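Local atomic coordinates of halorhodopsin (PDB entry 2JAF), a protein that probably uses light absorbed by its bound retinal to pump chloride ions across the membrane of a halophilic archaeon. Residues 123-128 with 190-196. The protein carries 2 engineered substitutions. Residues are numbered along the deposited sequence; the frame is centred on the assembly and turned at random.
Sequences LGLLAD and AGTAEIF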
loop_
_atom_site.group_PDB
_atom_site.type_symbol
_atom_site.label_atom_id
_atom_site.label_comp_id
_atom_site.label_asym_id
_atom_site.label_seq_id
_atom_site.Cartn_x
_atom_site.Cartn_y
_atom_site.Cartn_z
ATOM N N LEU A 123 10.326 -14.611 5.532
ATOM C CA LEU A 123 10.317 -15.997 5.084
ATOM C C LEU A 123 10.794 -16.091 3.634
ATOM O O LEU A 123 11.515 -17.019 3.263
ATOM C CB LEU A 123 8.900 -16.565 5.185
ATOM C CG LEU A 123 8.659 -17.997 5.664
ATOM C CD1 LEU A 123 7.422 -18.517 4.964
ATOM C CD2 LEU A 123 9.843 -18.898 5.375
ATOM N N GLY A 124 10.378 -15.128 2.814
ATOM C CA GLY A 124 10.764 -15.118 1.414
ATOM C C GLY A 124 12.257 -14.923 1.210
ATOM O O GLY A 124 12.863 -15.580 0.361
ATOM N N LEU A 125 12.848 -14.012 1.975
ATOM C CA LEU A 125 14.280 -13.760 1.878
ATOM C C LEU A 125 15.024 -15.021 2.313
ATOM O O LEU A 125 15.948 -15.472 1.644
ATOM C CB LEU A 125 14.673 -12.578 2.768
ATOM C CG LEU A 125 14.117 -11.209 2.363
ATOM C CD1 LEU A 125 14.443 -10.171 3.422
ATOM C CD2 LEU A 125 14.708 -10.804 1.018
ATOM N N LEU A 126 14.600 -15.599 3.431
ATOM C CA LEU A 126 15.225 -16.813 3.939
ATOM C C LEU A 126 15.216 -17.907 2.879
ATOM O O LEU A 126 16.215 -18.598 2.675
ATOM C CB LEU A 126 14.485 -17.304 5.186
ATOM C CG LEU A 126 15.004 -18.587 5.835
ATOM C CD1 LEU A 126 16.430 -18.383 6.326
ATOM C CD2 LEU A 126 14.096 -18.973 6.990
ATOM N N ALA A 127 14.081 -18.056 2.201
ATOM C CA ALA A 127 13.932 -19.069 1.165
ATOM C C ALA A 127 14.490 -18.606 -0.178
ATOM O O ALA A 127 14.544 -19.378 -1.131
ATOM C CB ALA A 127 12.464 -19.445 1.018
ATOM N N ASP A 128 14.896 -17.342 -0.250
ATOM C CA ASP A 128 15.455 -16.779 -1.477
ATOM C C ASP A 128 14.575 -17.086 -2.690
ATOM O O ASP A 128 15.030 -17.674 -3.673
ATOM C CB ASP A 128 16.865 -17.335 -1.701
ATOM C CG ASP A 128 17.604 -16.618 -2.811
ATOM O OD1 ASP A 128 17.670 -15.371 -2.764
ATOM O OD2 ASP A 128 18.120 -17.299 -3.721
ATOM N N ALA A 190 18.201 -23.168 -2.015
ATOM C CA ALA A 190 18.886 -22.169 -1.208
ATOM C C ALA A 190 19.556 -22.792 0.015
ATOM O O ALA A 190 20.262 -22.112 0.756
ATOM C CB ALA A 190 17.900 -21.092 -0.771
ATOM N N GLY A 191 19.327 -24.084 0.218
ATOM C CA GLY A 191 19.913 -24.777 1.350
ATOM C C GLY A 191 19.257 -24.432 2.675
ATOM O O GLY A 191 19.856 -24.620 3.731
ATOM N N THR A 192 18.027 -23.926 2.623
ATOM C CA THR A 192 17.298 -23.552 3.837
ATOM C C THR A 192 15.997 -24.339 4.007
ATOM O O THR A 192 15.082 -23.898 4.712
ATOM C CB THR A 192 16.952 -22.050 3.832
ATOM O OG1 THR A 192 16.277 -21.721 2.612
ATOM C CG2 THR A 192 18.208 -21.205 3.962
ATOM N N ALA A 193 15.924 -25.503 3.369
ATOM C CA ALA A 193 14.734 -26.354 3.425
ATOM C C ALA A 193 14.321 -26.799 4.828
ATOM O O ALA A 193 13.129 -26.863 5.136
ATOM C CB ALA A 193 14.934 -27.574 2.541
ATOM N N GLU A 194 15.302 -27.111 5.670
ATOM C CA GLU A 194 15.040 -27.563 7.037
ATOM C C GLU A 194 14.325 -26.519 7.893
ATOM O O GLU A 194 13.304 -26.813 8.516
ATOM C CB GLU A 194 16.354 -27.964 7.718
ATOM C CG GLU A 194 17.332 -26.806 7.921
ATOM C CD GLU A 194 17.629 -26.046 6.633
ATOM O OE1 GLU A 194 18.279 -26.616 5.728
ATOM O OE2 GLU A 194 17.204 -24.875 6.526
ATOM N N ILE A 195 14.864 -25.304 7.933
ATOM C CA ILE A 195 14.252 -24.241 8.722
ATOM C C ILE A 195 12.946 -23.770 8.072
ATOM O O ILE A 195 11.982 -23.433 8.761
ATOM C CB ILE A 195 15.221 -23.045 8.896
ATOM C CG1 ILE A 195 14.547 -21.940 9.714
ATOM C CG2 ILE A 195 15.677 -22.539 7.538
ATOM C CD1 ILE A 195 14.130 -22.382 11.115
ATOM N N PHE A 196 12.914 -23.759 6.743
ATOM C CA PHE A 196 11.711 -23.345 6.031
ATOM C C PHE A 196 10.552 -24.280 6.373
ATOM O O PHE A 196 9.443 -23.828 6.649
ATOM C CB PHE A 196 11.938 -23.376 4.516
ATOM C CG PHE A 196 10.708 -23.042 3.717
ATOM C CD1 PHE A 196 10.265 -21.728 3.610
ATOM C CD2 PHE A 196 9.970 -24.047 3.101
ATOM C CE1 PHE A 196 9.098 -21.419 2.898
ATOM C CE2 PHE A 196 8.804 -23.749 2.388
ATOM C CZ PHE A 196 8.373 -22.431 2.291
#
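L126 extends its side chain along the gap between two membrane helices and overlaps both T192 and I195, its CD2 lying 3.9 Å from CG2 of I195 and its CD1 4.1 Å from CG2 of T192. One turn earlier L123 makes the closest apolar approach, CD2 to CD1 of F196 at 3.4 Å, meeting the phenyl ring at its edge; CB of A127 lies 4.1 Å from the same CD1. This pair of apolar patches illustrates how the end of one helix can be fitted to the start of another. A single polar link crosses between them: the hydroxyl OG1 of T192 donates to the carbonyl O of L126, 3.1 Å away. That carbonyl lies in the last turn of its helix, where the usual backbone NH partner is lost as the chain leaves helical geometry, so a side chain from the neighbouring segment can serve. T192 occupies the N-cap position of helix 193-216, yet its side chain makes no capping bond and is turned instead to the facing helix. Where the backbone turns, A190 brings its CB to 3.8 Å from the carbonyl O of A127 and to 4.0 Å from CB of D128. D128 and G191 each have positive phi in a Schellman motif, ending helices 106-127 and 182-190; the carboxylate of D128 forms a salt bridge with R58. W252 packs against T192 and I195, while W183 and A187 touch F196. This packing of the end of helix 106-127 against the start of helix 193-216, about 11 Å from the retinal at the side chain of L123, belongs to the seven-helix bundle of the microbial rhodopsins.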